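Local structure of cytochrome P450 RhF (Acinetobacter radioresistens, 6RO8) at residues A[238-243]-A[261-266]; A[44-49]-A[342-347]; A[166-171]-A[278-283]. The protein probably works as a cytochrome P450 monooxygenase, and this chain is its heme-binding domain, one part of a longer protein. One frame throughout, in Å; residues are numbered along the deposited sequence.

In the fold
Contacts 1 and 3 use helices 257-270 and 273-288, which follow each other in the chain as the two halves of the long distal helix (helix I) of the P450 fold; the centres of the two contacts are about 24 Å apart. Contact 2 lies on the opposite side of the chain's centre from contact 1, about 33 Å away between centres, and joins the N-terminal region to the end of a strand of the mixed sheet. Distance to the heme separates the side chains that meet: Trp240 of contact 1 is about 4 Å from it, Ser279 of contact 3 about 7 Å and Val344 of contact 2 about 12 Å, although Ala278, beside Ser279, touches the heme.

Contact 1. Residues A[238-243]-A[261-266]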
ATOM      1  N   LYS A 238      -1.886 -10.641  23.418  1.00 89.32           N
ATOM      2  CA  LYS A 238      -2.737 -10.902  22.273  1.00 95.09           C
ATOM      3  C   LYS A 238      -2.437  -9.865  21.193  1.00 90.81           C
ATOM      4  O   LYS A 238      -2.171  -8.697  21.495  1.00 89.50           O
ATOM      5  CB  LYS A 238      -4.225 -10.904  22.666  1.00 97.18           C
ATOM      6  CG  LYS A 238      -5.193 -11.250  21.503  1.00108.98           C
ATOM      7  CD  LYS A 238      -6.678 -11.291  21.947  1.00116.45           C
ATOM      8  CE  LYS A 238      -7.626 -11.613  20.770  1.00129.24           C
ATOM      9  NZ  LYS A 238      -9.080 -11.646  21.231  1.00128.24           N
ATOM     10  N   GLY A 239      -2.460 -10.315  19.948  1.00 91.49           N
ATOM     11  CA  GLY A 239      -2.205  -9.501  18.773  1.00 81.49           C
ATOM     12  C   GLY A 239      -1.514 -10.371  17.746  1.00 87.08           C
ATOM     13  O   GLY A 239      -0.930 -11.407  18.058  1.00 82.72           O
ATOM     14  N   TRP A 240      -1.563  -9.933  16.491  1.00 84.25           N
ATOM     15  CA  TRP A 240      -1.020 -10.769  15.425  1.00 87.07           C
ATOM     16  C   TRP A 240       0.468 -11.068  15.627  1.00 92.27           C
ATOM     17  O   TRP A 240       0.925 -12.185  15.343  1.00 86.46           O
ATOM     18  CB  TRP A 240      -1.237 -10.100  14.084  1.00 87.00           C
ATOM     19  CG  TRP A 240      -1.072 -11.037  12.963  1.00 80.62           C
ATOM     20  CD1 TRP A 240      -1.319 -12.381  12.967  1.00 79.84           C
ATOM     21  CD2 TRP A 240      -0.635 -10.708  11.654  1.00 72.37           C
ATOM     22  NE1 TRP A 240      -1.061 -12.910  11.724  1.00 76.14           N
ATOM     23  CE2 TRP A 240      -0.636 -11.900  10.901  1.00 77.27           C
ATOM     24  CE3 TRP A 240      -0.243  -9.515  11.036  1.00 68.07           C
ATOM     25  CZ2 TRP A 240      -0.262 -11.929   9.561  1.00 83.10           C
ATOM     26  CZ3 TRP A 240       0.144  -9.547   9.718  1.00 65.99           C
ATOM     27  CH2 TRP A 240       0.123 -10.739   8.988  1.00 75.32           C
ATOM     28  N   MET A 241       1.240 -10.097  16.123  1.00 84.87           N
ATOM     29  CA  MET A 241       2.663 -10.358  16.324  1.00 86.56           C
ATOM     30  C   MET A 241       2.882 -11.400  17.418  1.00 92.46           C
ATOM     31  O   MET A 241       3.778 -12.247  17.308  1.00 83.75           O
ATOM     32  CB  MET A 241       3.400  -9.056  16.639  1.00 92.55           C
ATOM     33  CG  MET A 241       3.628  -8.157  15.432  1.00 94.44           C
ATOM     34  SD  MET A 241       4.385  -9.047  14.052  1.00 98.95           S
ATOM     35  CE  MET A 241       5.829  -9.777  14.836  1.00101.26           C
ATOM     36  N   TYR A 242       2.055 -11.374  18.471  1.00 95.78           N
ATOM     37  CA  TYR A 242       2.108 -12.435  19.475  1.00 85.40           C
ATOM     38  C   TYR A 242       1.779 -13.793  18.873  1.00 86.46           C
ATOM     39  O   TYR A 242       2.316 -14.815  19.318  1.00 92.57           O
ATOM     40  CB  TYR A 242       1.145 -12.140  20.619  1.00 81.39           C
ATOM     41  CG  TYR A 242       1.623 -11.035  21.516  1.00 85.70           C
ATOM     42  CD1 TYR A 242       2.747 -11.201  22.337  1.00 80.20           C
ATOM     43  CD2 TYR A 242       0.958  -9.818  21.543  1.00 90.32           C
ATOM     44  CE1 TYR A 242       3.191 -10.173  23.161  1.00 84.05           C
ATOM     45  CE2 TYR A 242       1.394  -8.786  22.359  1.00 98.60           C
ATOM     46  CZ  TYR A 242       2.506  -8.967  23.165  1.00 95.45           C
ATOM     47  OH  TYR A 242       2.915  -7.924  23.958  1.00 92.82           O
ATOM     48  N   ASP A 243       0.902 -13.833  17.869  1.00 82.76           N
ATOM     49  CA  ASP A 243       0.646 -15.098  17.192  1.00 88.45           C
ATOM     50  C   ASP A 243       1.909 -15.610  16.513  1.00 95.50           C
ATOM     51  O   ASP A 243       2.288 -16.776  16.676  1.00 87.06           O
ATOM     52  CB  ASP A 243      -0.487 -14.941  16.183  1.00 79.07           C
ATOM     53  CG  ASP A 243      -1.794 -14.568  16.833  1.00 86.11           C
ATOM     54  OD1 ASP A 243      -2.003 -14.916  18.013  1.00 92.11           O
ATOM     55  OD2 ASP A 243      -2.615 -13.912  16.161  1.00 88.92           O
ATOM     56  N   HIS A 261      11.758 -10.533  13.169  1.00 89.68           N
ATOM     57  CA  HIS A 261      12.290  -9.182  13.208  1.00 89.19           C
ATOM     58  C   HIS A 261      11.968  -8.433  11.923  1.00 85.68           C
ATOM     59  O   HIS A 261      11.580  -7.257  11.965  1.00 85.96           O
ATOM     60  CB  HIS A 261      13.795  -9.243  13.455  1.00 95.87           C
ATOM     61  CG  HIS A 261      14.392  -7.942  13.879  1.00 95.38           C
ATOM     62  ND1 HIS A 261      15.647  -7.851  14.443  1.00 95.94           N
ATOM     63  CD2 HIS A 261      13.913  -6.677  13.815  1.00 93.86           C
ATOM     64  CE1 HIS A 261      15.915  -6.585  14.706  1.00 93.96           C
ATOM     65  NE2 HIS A 261      14.880  -5.852  14.332  1.00 93.69           N
ATOM     66  N   SER A 262      12.098  -9.104  10.776  1.00 81.28           N
ATOM     67  CA  SER A 262      11.794  -8.458   9.503  1.00 81.50           C
ATOM     68  C   SER A 262      10.308  -8.114   9.400  1.00 85.12           C
ATOM     69  O   SER A 262       9.944  -6.994   9.015  1.00 80.97           O
ATOM     70  CB  SER A 262      12.243  -9.354   8.343  1.00 82.75           C
ATOM     71  OG  SER A 262      13.664  -9.540   8.347  1.00 84.49           O
ATOM     72  N   MET A 263       9.429  -9.057   9.759  1.00 84.15           N
ATOM     73  CA  MET A 263       7.999  -8.781   9.671  1.00 80.95           C
ATOM     74  C   MET A 263       7.597  -7.672  10.635  1.00 74.92           C
ATOM     75  O   MET A 263       6.784  -6.811  10.290  1.00 72.78           O
ATOM     76  CB  MET A 263       7.186 -10.056   9.922  1.00 83.27           C
ATOM     77  CG  MET A 263       5.668  -9.904   9.699  1.00 88.35           C
ATOM     78  SD  MET A 263       5.247  -9.418   8.006  1.00 93.32           S
ATOM     79  CE  MET A 263       3.876 -10.496   7.644  1.00 89.45           C
ATOM     80  N   MET A 264       8.166  -7.667  11.841  1.00 79.69           N
ATOM     81  CA  MET A 264       7.885  -6.589  12.784  1.00 79.33           C
ATOM     82  C   MET A 264       7.992  -5.237  12.092  1.00 77.25           C
ATOM     83  O   MET A 264       7.034  -4.458  12.068  1.00 77.54           O
ATOM     84  CB  MET A 264       8.848  -6.651  13.974  1.00 86.93           C
ATOM     85  CG  MET A 264       8.292  -7.325  15.215  1.00108.28           C
ATOM     86  SD  MET A 264       6.780  -6.581  15.874  1.00103.41           S
ATOM     87  CE  MET A 264       7.416  -5.022  16.433  1.00101.19           C
ATOM     88  N   MET A 265       9.151  -4.957  11.485  1.00 83.17           N
ATOM     89  CA  MET A 265       9.366  -3.645  10.883  1.00 82.12           C
ATOM     90  C   MET A 265       8.505  -3.435   9.653  1.00 78.18           C
ATOM     91  O   MET A 265       7.905  -2.368   9.489  1.00 77.65           O
ATOM     92  CB  MET A 265      10.832  -3.446  10.518  1.00 84.15           C
ATOM     93  CG  MET A 265      11.204  -1.987  10.487  1.00 95.56           C
ATOM     94  SD  MET A 265      12.842  -1.671   9.783  1.00 94.74           S
ATOM     95  CE  MET A 265      12.839  -2.762   8.391  1.00 93.61           C
ATOM     96  N   ALA A 266       8.430  -4.436   8.783  1.00 72.86           N
ATOM     97  CA  ALA A 266       7.644  -4.275   7.570  1.00 71.15           C
ATOM     98  C   ALA A 266       6.159  -4.116   7.900  1.00 80.71           C
ATOM     99  O   ALA A 266       5.483  -3.210   7.389  1.00 72.65           O
ATOM    100  CB  ALA A 266       7.883  -5.468   6.643  1.00 64.41           C
TER
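Met241 and Met264 form the sulfur-rich half of this helix-helix packing in the P450 fold, where the start of helix 240-250 lies against the first half of the distal helix, 257-270. Polar bonds lie beside the interface: Asp243 N bonds to Gly239 O at 3.0 Å in the first turn, and Trp240 NE1 makes a weak bond to Met129 O.

The apolar contacts fall into two groups. In the first, the Met241 chain, bent at both chi2 (-51°) and chi3 (-53°), curls so that two of its carbons face one sulfur: Met264 SD is 3.5 Å from Met241 CE and 3.6 Å from Met241 CG. The two sulfurs, Met241 SD and Met264 SD, are 3.9 Å apart. Met231 and Val227 of helix 207-233 pack beside this pair.

The second group is methyl to aromatic. Trp240 touches the heme, takes Phe132 edge-to-face and touches Ile267 farther along the distal helix, so the ring carries the packing from that helix to the cofactor. Met263, which also touches Thr112 and Leu113, meets the ring obliquely, the two side chains crossing at about a right angle. Between the two segments the ring makes one approach, Met263 CE to Trp240 CH2, 4.0 Å.

Contact 2. Residues A[44-49]-A[342-347]; sequences LALKEF and FLVSAS
No aromatic ring comes between Leu46 and Val344, which meet directly; the flat groups stand to the side. The Phe49 ring has Ala45 O at its edge, in plane, stacks with Phe56 and touches Leu24 and Lys27 of helix 20-29. The Phe342 ring meets that of Tyr63 with the planes inclined at about 35°. In the P450 fold this is where the N-terminal helical region packs against the mixed sheet, at the point where strand 340-343, parallel to its neighbour 63-66, gives way to helix 345-349.

That exit is tightly turned. Val344 is the centre of an inverse gamma turn and sits at the N-cap position of the helix, while backbone hydrogen bonding with Val66 ties it to the neighbouring strand. Leu46 holds the equivalent N-cap place before helix 47-52, and Lys47 N bonds to Leu44 O at 3.1 Å where the chain passes from one short helix to the next.

Leu46 and Val344 reach toward each other tip to tip. Leu46 CD1 lies 3.5 Å from Val344 CG1 and 3.9 Å from Val344 CG2, so one methyl meets both branches of the valine. Leu46 also touches Phe31.

Ser347 adds a polar neighbour. The hydroxyl, turned opposite the backbone N (chi1 174°), lies beside the leucine but is used elsewhere: it bonds to Thr67 O, just beyond strand 63-66, and to Arg50 NH1. Toward Leu46 it makes van der Waals contact alone, Ser347 OG to Leu46 CB, 3.9 Å.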
ATOM      1  N   LEU A  44      -3.021   7.483 -16.000  1.00 66.56           N
ATOM      2  CA  LEU A  44      -3.094   8.328 -17.182  1.00 69.72           C
ATOM      3  C   LEU A  44      -1.758   8.342 -17.923  1.00 74.87           C
ATOM      4  O   LEU A  44      -1.723   8.307 -19.158  1.00 78.69           O
ATOM      5  CB  LEU A  44      -3.543   9.739 -16.786  1.00 62.08           C
ATOM      6  CG  LEU A  44      -3.701  10.770 -17.912  1.00 64.90           C
ATOM      7  CD1 LEU A  44      -4.698  10.286 -18.974  1.00 59.84           C
ATOM      8  CD2 LEU A  44      -4.090  12.128 -17.356  1.00 56.60           C
ATOM      9  N   ALA A  45      -0.649   8.347 -17.183  1.00 69.06           N
ATOM     10  CA  ALA A  45       0.670   8.365 -17.796  1.00 68.67           C
ATOM     11  C   ALA A  45       0.931   7.116 -18.630  1.00 65.93           C
ATOM     12  O   ALA A  45       1.760   7.154 -19.542  1.00 69.26           O
ATOM     13  CB  ALA A  45       1.736   8.528 -16.708  1.00 47.70           C
ATOM     14  N   LEU A  46       0.237   6.016 -18.351  1.00 65.68           N
ATOM     15  CA  LEU A  46       0.449   4.768 -19.071  1.00 65.42           C
ATOM     16  C   LEU A  46      -0.659   4.497 -20.082  1.00 63.96           C
ATOM     17  O   LEU A  46      -0.708   3.415 -20.679  1.00 67.33           O
ATOM     18  CB  LEU A  46       0.595   3.612 -18.075  1.00 63.95           C
ATOM     19  CG  LEU A  46       1.929   3.807 -17.324  1.00 64.59           C
ATOM     20  CD1 LEU A  46       2.020   3.066 -15.989  1.00 56.93           C
ATOM     21  CD2 LEU A  46       3.138   3.496 -18.237  1.00 60.97           C
ATOM     22  N   LYS A  47      -1.531   5.477 -20.308  1.00 59.08           N
ATOM     23  CA  LYS A  47      -2.681   5.258 -21.174  1.00 66.71           C
ATOM     24  C   LYS A  47      -2.261   4.922 -22.611  1.00 71.39           C
ATOM     25  O   LYS A  47      -2.734   3.930 -23.183  1.00 70.64           O
ATOM     26  CB  LYS A  47      -3.595   6.480 -21.131  1.00 66.32           C
ATOM     27  CG  LYS A  47      -4.955   6.189 -21.720  1.00 65.42           C
ATOM     28  CD  LYS A  47      -5.985   7.163 -21.214  1.00 76.92           C
ATOM     29  CE  LYS A  47      -7.372   6.686 -21.547  1.00 81.70           C
ATOM     30  NZ  LYS A  47      -8.360   7.759 -21.267  1.00 92.68           N
ATOM     31  N   GLU A  48      -1.385   5.735 -23.220  1.00 74.05           N
ATOM     32  CA  GLU A  48      -0.906   5.412 -24.566  1.00 77.36           C
ATOM     33  C   GLU A  48      -0.305   4.015 -24.606  1.00 76.39           C
ATOM     34  O   GLU A  48      -0.461   3.284 -25.594  1.00 75.65           O
ATOM     35  CB  GLU A  48       0.153   6.414 -25.036  1.00 92.20           C
ATOM     36  CG  GLU A  48      -0.152   7.893 -24.917  1.00104.49           C
ATOM     37  CD  GLU A  48       1.134   8.735 -24.953  1.00115.95           C
ATOM     38  OE1 GLU A  48       1.900   8.735 -23.954  1.00112.30           O
ATOM     39  OE2 GLU A  48       1.397   9.375 -25.996  1.00118.82           O
ATOM     40  N   PHE A  49       0.400   3.635 -23.538  1.00 73.00           N
ATOM     41  CA  PHE A  49       1.065   2.337 -23.513  1.00 78.55           C
ATOM     42  C   PHE A  49       0.062   1.192 -23.404  1.00 75.58           C
ATOM     43  O   PHE A  49       0.231   0.158 -24.061  1.00 70.87           O
ATOM     44  CB  PHE A  49       2.083   2.292 -22.374  1.00 75.02           C
ATOM     45  CG  PHE A  49       3.246   3.224 -22.570  1.00 70.85           C
ATOM     46  CD1 PHE A  49       4.332   2.843 -23.347  1.00 69.73           C
ATOM     47  CD2 PHE A  49       3.248   4.485 -21.987  1.00 66.98           C
ATOM     48  CE1 PHE A  49       5.410   3.699 -23.528  1.00 75.61           C
ATOM     49  CE2 PHE A  49       4.330   5.352 -22.166  1.00 68.90           C
ATOM     50  CZ  PHE A  49       5.408   4.960 -22.938  1.00 69.29           C
ATOM     51  N   PHE A 342       7.740  -4.123 -13.034  1.00 72.39           N
ATOM     52  CA  PHE A 342       6.739  -3.297 -12.360  1.00 63.88           C
ATOM     53  C   PHE A 342       5.362  -3.706 -12.857  1.00 62.41           C
ATOM     54  O   PHE A 342       5.070  -3.599 -14.053  1.00 76.08           O
ATOM     55  CB  PHE A 342       6.970  -1.808 -12.614  1.00 63.42           C
ATOM     56  CG  PHE A 342       7.696  -1.126 -11.504  1.00 61.05           C
ATOM     57  CD1 PHE A 342       7.149  -1.098 -10.229  1.00 65.44           C
ATOM     58  CD2 PHE A 342       8.930  -0.551 -11.716  1.00 63.27           C
ATOM     59  CE1 PHE A 342       7.827  -0.487  -9.189  1.00 73.09           C
ATOM     60  CE2 PHE A 342       9.617   0.051 -10.686  1.00 64.85           C
ATOM     61  CZ  PHE A 342       9.068   0.083  -9.420  1.00 69.33           C
ATOM     62  N   LEU A 343       4.540  -4.210 -11.952  1.00 62.96           N
ATOM     63  CA  LEU A 343       3.138  -4.504 -12.251  1.00 64.87           C
ATOM     64  C   LEU A 343       2.341  -3.259 -11.894  1.00 66.14           C
ATOM     65  O   LEU A 343       2.039  -3.038 -10.718  1.00 67.60           O
ATOM     66  CB  LEU A 343       2.654  -5.702 -11.439  1.00 71.15           C
ATOM     67  CG  LEU A 343       3.044  -7.122 -11.869  1.00 75.76           C
ATOM     68  CD1 LEU A 343       4.544  -7.300 -12.014  1.00 75.57           C
ATOM     69  CD2 LEU A 343       2.452  -8.155 -10.903  1.00 67.43           C
ATOM     70  N   VAL A 344       1.991  -2.427 -12.879  1.00 64.14           N
ATOM     71  CA  VAL A 344       1.382  -1.123 -12.570  1.00 65.52           C
ATOM     72  C   VAL A 344      -0.123  -1.329 -12.409  1.00 64.64           C
ATOM     73  O   VAL A 344      -0.907  -1.145 -13.341  1.00 63.19           O
ATOM     74  CB  VAL A 344       1.718  -0.062 -13.607  1.00 62.61           C
ATOM     75  CG1 VAL A 344       1.155   1.281 -13.153  1.00 58.83           C
ATOM     76  CG2 VAL A 344       3.188   0.037 -13.757  1.00 67.01           C
ATOM     77  N   SER A 345      -0.529  -1.674 -11.181  1.00 58.79           N
ATOM     78  CA  SER A 345      -1.922  -2.028 -10.920  1.00 65.57           C
ATOM     79  C   SER A 345      -2.879  -0.849 -11.111  1.00 62.22           C
ATOM     80  O   SER A 345      -4.031  -1.058 -11.506  1.00 54.93           O
ATOM     81  CB  SER A 345      -2.063  -2.600  -9.515  1.00 64.22           C
ATOM     82  OG  SER A 345      -1.244  -1.897  -8.615  1.00 67.92           O
ATOM     83  N   ALA A 346      -2.444   0.383 -10.829  1.00 59.24           N
ATOM     84  CA  ALA A 346      -3.246   1.541 -11.219  1.00 60.28           C
ATOM     85  C   ALA A 346      -3.580   1.500 -12.706  1.00 58.84           C
ATOM     86  O   ALA A 346      -4.711   1.792 -13.106  1.00 62.48           O
ATOM     87  CB  ALA A 346      -2.507   2.835 -10.881  1.00 52.23           C
ATOM     88  N   SER A 347      -2.607   1.125 -13.539  1.00 58.87           N
ATOM     89  CA  SER A 347      -2.832   1.051 -14.976  1.00 58.62           C
ATOM     90  C   SER A 347      -3.786  -0.078 -15.321  1.00 67.51           C
ATOM     91  O   SER A 347      -4.665   0.076 -16.180  1.00 61.86           O
ATOM     92  CB  SER A 347      -1.502   0.855 -15.696  1.00 55.17           C
ATOM     93  OG  SER A 347      -1.722   0.657 -17.071  1.00 59.59           O
TER

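Contact 3. Residues A[166-171]-A[278-283]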
ATOM      1  N   GLU A 166      -6.275  15.323  11.115  1.00 85.80           N
ATOM      2  CA  GLU A 166      -7.218  15.082  12.203  1.00 97.10           C
ATOM      3  C   GLU A 166      -7.368  13.596  12.502  1.00 99.14           C
ATOM      4  O   GLU A 166      -7.438  13.206  13.673  1.00107.82           O
ATOM      5  CB  GLU A 166      -8.590  15.696  11.892  1.00 98.88           C
ATOM      6  CG  GLU A 166      -8.541  17.151  11.434  1.00103.32           C
ATOM      7  CD  GLU A 166      -8.434  18.145  12.585  1.00105.01           C
ATOM      8  OE1 GLU A 166      -8.082  19.328  12.316  1.00102.38           O
ATOM      9  OE2 GLU A 166      -8.710  17.744  13.742  1.00 99.72           O
ATOM     10  N   MET A 167      -7.416  12.750  11.480  1.00 91.08           N
ATOM     11  CA  MET A 167      -7.779  11.366  11.759  1.00 87.55           C
ATOM     12  C   MET A 167      -7.169  10.365  10.778  1.00 87.44           C
ATOM     13  O   MET A 167      -6.913   9.212  11.155  1.00 82.42           O
ATOM     14  CB  MET A 167      -9.315  11.199  11.770  1.00 75.93           C
ATOM     15  CG  MET A 167     -10.011  11.627  10.471  1.00 83.43           C
ATOM     16  SD  MET A 167     -11.818  11.578  10.499  1.00 90.93           S
ATOM     17  CE  MET A 167     -12.142  10.251  11.599  1.00 95.25           C
ATOM     18  N   LEU A 168      -6.884  10.792   9.539  1.00 85.70           N
ATOM     19  CA  LEU A 168      -6.729   9.805   8.472  1.00 80.83           C
ATOM     20  C   LEU A 168      -5.430   9.001   8.592  1.00 79.46           C
ATOM     21  O   LEU A 168      -5.408   7.836   8.194  1.00 77.33           O
ATOM     22  CB  LEU A 168      -6.857  10.472   7.096  1.00 75.69           C
ATOM     23  CG  LEU A 168      -8.305  10.761   6.624  1.00 76.09           C
ATOM     24  CD1 LEU A 168      -8.355  11.150   5.154  1.00 67.67           C
ATOM     25  CD2 LEU A 168      -9.329   9.624   6.913  1.00 71.55           C
ATOM     26  N   TRP A 169      -4.347   9.564   9.137  1.00 74.91           N
ATOM     27  CA  TRP A 169      -3.190   8.712   9.406  1.00 75.47           C
ATOM     28  C   TRP A 169      -3.164   8.174  10.833  1.00 79.23           C
ATOM     29  O   TRP A 169      -2.693   7.054  11.066  1.00 71.82           O
ATOM     30  CB  TRP A 169      -1.879   9.454   9.102  1.00 77.80           C
ATOM     31  CG  TRP A 169      -1.415  10.416  10.133  1.00 93.99           C
ATOM     32  CD1 TRP A 169      -1.638  11.762  10.156  1.00102.74           C
ATOM     33  CD2 TRP A 169      -0.607  10.123  11.285  1.00106.62           C
ATOM     34  NE1 TRP A 169      -1.034  12.328  11.260  1.00109.74           N
ATOM     35  CE2 TRP A 169      -0.400  11.343  11.971  1.00112.30           C
ATOM     36  CE3 TRP A 169      -0.052   8.948  11.810  1.00100.40           C
ATOM     37  CZ2 TRP A 169       0.338  11.417  13.150  1.00110.99           C
ATOM     38  CZ3 TRP A 169       0.677   9.025  12.974  1.00 97.68           C
ATOM     39  CH2 TRP A 169       0.866  10.250  13.635  1.00109.03           C
ATOM     40  N   GLU A 170      -3.705   8.921  11.787  1.00 76.27           N
ATOM     41  CA  GLU A 170      -3.547   8.538  13.182  1.00 81.36           C
ATOM     42  C   GLU A 170      -4.395   7.318  13.532  1.00 83.42           C
ATOM     43  O   GLU A 170      -3.941   6.426  14.256  1.00 80.63           O
ATOM     44  CB  GLU A 170      -3.911   9.725  14.050  1.00 94.02           C
ATOM     45  CG  GLU A 170      -3.172   9.860  15.330  1.00108.79           C
ATOM     46  CD  GLU A 170      -3.812  10.943  16.138  1.00129.35           C
ATOM     47  OE1 GLU A 170      -4.250  11.935  15.508  1.00135.66           O
ATOM     48  OE2 GLU A 170      -3.936  10.785  17.372  1.00137.46           O
ATOM     49  N   ILE A 171      -5.625   7.252  13.032  1.00 79.92           N
ATOM     50  CA  ILE A 171      -6.515   6.149  13.390  1.00 74.99           C
ATOM     51  C   ILE A 171      -6.028   4.834  12.779  1.00 76.87           C
ATOM     52  O   ILE A 171      -5.901   3.845  13.515  1.00 77.27           O
ATOM     53  CB  ILE A 171      -7.969   6.466  13.008  1.00 73.12           C
ATOM     54  CG1 ILE A 171      -8.582   7.386  14.065  1.00 76.33           C
ATOM     55  CG2 ILE A 171      -8.790   5.191  12.878  1.00 69.91           C
ATOM     56  CD1 ILE A 171      -9.982   7.870  13.731  1.00 84.06           C
ATOM     57  N   ALA A 278      -5.290   5.180   1.161  1.00 59.71           N
ATOM     58  CA  ALA A 278      -6.486   4.798   0.413  1.00 71.01           C
ATOM     59  C   ALA A 278      -7.716   5.559   0.907  1.00 73.21           C
ATOM     60  O   ALA A 278      -8.556   5.978   0.100  1.00 73.83           O
ATOM     61  CB  ALA A 278      -6.721   3.283   0.506  1.00 52.58           C
ATOM     62  N   SER A 279      -7.838   5.731   2.234  1.00 69.91           N
ATOM     63  CA  SER A 279      -8.945   6.497   2.813  1.00 76.64           C
ATOM     64  C   SER A 279      -8.934   7.944   2.367  1.00 73.37           C
ATOM     65  O   SER A 279     -10.005   8.550   2.191  1.00 66.28           O
ATOM     66  CB  SER A 279      -8.918   6.437   4.352  1.00 65.19           C
ATOM     67  OG  SER A 279      -8.810   5.119   4.847  1.00 62.39           O
ATOM     68  N   ALA A 280      -7.742   8.529   2.248  1.00 65.85           N
ATOM     69  CA  ALA A 280      -7.669   9.890   1.741  1.00 71.26           C
ATOM     70  C   ALA A 280      -8.052   9.944   0.259  1.00 70.56           C
ATOM     71  O   ALA A 280      -8.790  10.845  -0.174  1.00 67.88           O
ATOM     72  CB  ALA A 280      -6.280  10.459   1.981  1.00 59.78           C
ATOM     73  N   ASN A 281      -7.589   8.968  -0.528  1.00 66.63           N
ATOM     74  CA  ASN A 281      -7.959   8.915  -1.940  1.00 72.80           C
ATOM     75  C   ASN A 281      -9.464   8.806  -2.115  1.00 77.27           C
ATOM     76  O   ASN A 281     -10.058   9.501  -2.952  1.00 74.11           O
ATOM     77  CB  ASN A 281      -7.289   7.725  -2.613  1.00 61.45           C
ATOM     78  CG  ASN A 281      -5.837   7.927  -2.797  1.00 64.74           C
ATOM     79  OD1 ASN A 281      -5.348   9.055  -2.726  1.00 67.21           O
ATOM     80  ND2 ASN A 281      -5.111   6.828  -2.997  1.00 63.05           N
ATOM     81  N   ALA A 282     -10.094   7.922  -1.341  1.00 73.72           N
ATOM     82  CA  ALA A 282     -11.526   7.689  -1.489  1.00 73.83           C
ATOM     83  C   ALA A 282     -12.329   8.931  -1.134  1.00 70.53           C
ATOM     84  O   ALA A 282     -13.236   9.318  -1.878  1.00 71.69           O
ATOM     85  CB  ALA A 282     -11.947   6.494  -0.635  1.00 51.05           C
ATOM     86  N   LEU A 283     -12.006   9.567  -0.004  1.00 69.81           N
ATOM     87  CA  LEU A 283     -12.702  10.788   0.384  1.00 73.96           C
ATOM     88  C   LEU A 283     -12.466  11.900  -0.630  1.00 82.00           C
ATOM     89  O   LEU A 283     -13.395  12.652  -0.958  1.00 78.25           O
ATOM     90  CB  LEU A 283     -12.261  11.239   1.774  1.00 65.70           C
ATOM     91  CG  LEU A 283     -12.750  10.391   2.932  1.00 66.14           C
ATOM     92  CD1 LEU A 283     -11.854  10.597   4.129  1.00 66.95           C
ATOM     93  CD2 LEU A 283     -14.165  10.753   3.277  1.00 70.04           C
TER
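Ser279 keeps its hydroxyl for its own helix and offers its carbon to Leu168. With OG beside the backbone N and anti to the carbonyl carbon (chi1 -50°), the side chain reaches back one turn, where OG bonds to Thr275 O. This satisfies a buried polar atom locally. Ser279 CB, which the backbone directs toward the other segment, lies 4.1 Å from Leu168 CD2.

Leu168 is the one residue of 166-171 that makes the contact, and both its methyls take part. CD1 is set against the backbone of the distal helix, with Leu168 CD1 3.7 Å from Ala280 CA; the small Ala280 side chain lets the leucine come this near, Leu168 CD1 to Ala280 CB being 3.9 Å. Leu283, one turn beyond Ser279, meets both methyls of the leucine: Leu283 CD1 lies 3.7 Å from Leu168 CD1 and 3.9 Å from Leu168 CD2, touching both branches of the fork.

On the Leu168 side the backbone takes a wider pi-type turn at 166-168, and Ile171 N is bonded to Met167 O at 3.0 Å. From this turn Leu168 projects onto the second half of the distal helix of the P450 fold.

Ser279 and Leu283 also touch helix 384-401, through Met391 and Phe394 for the first and Leu398 for the second, while Ala278 touches the heme. With the serine hydroxyl bonded within its helix and every contact between the segments a van der Waals one, the cohesion here rests on the fit of a branched leucine against Ser279, Ala280 and the branched end of Leu283 rather than on directional bonds.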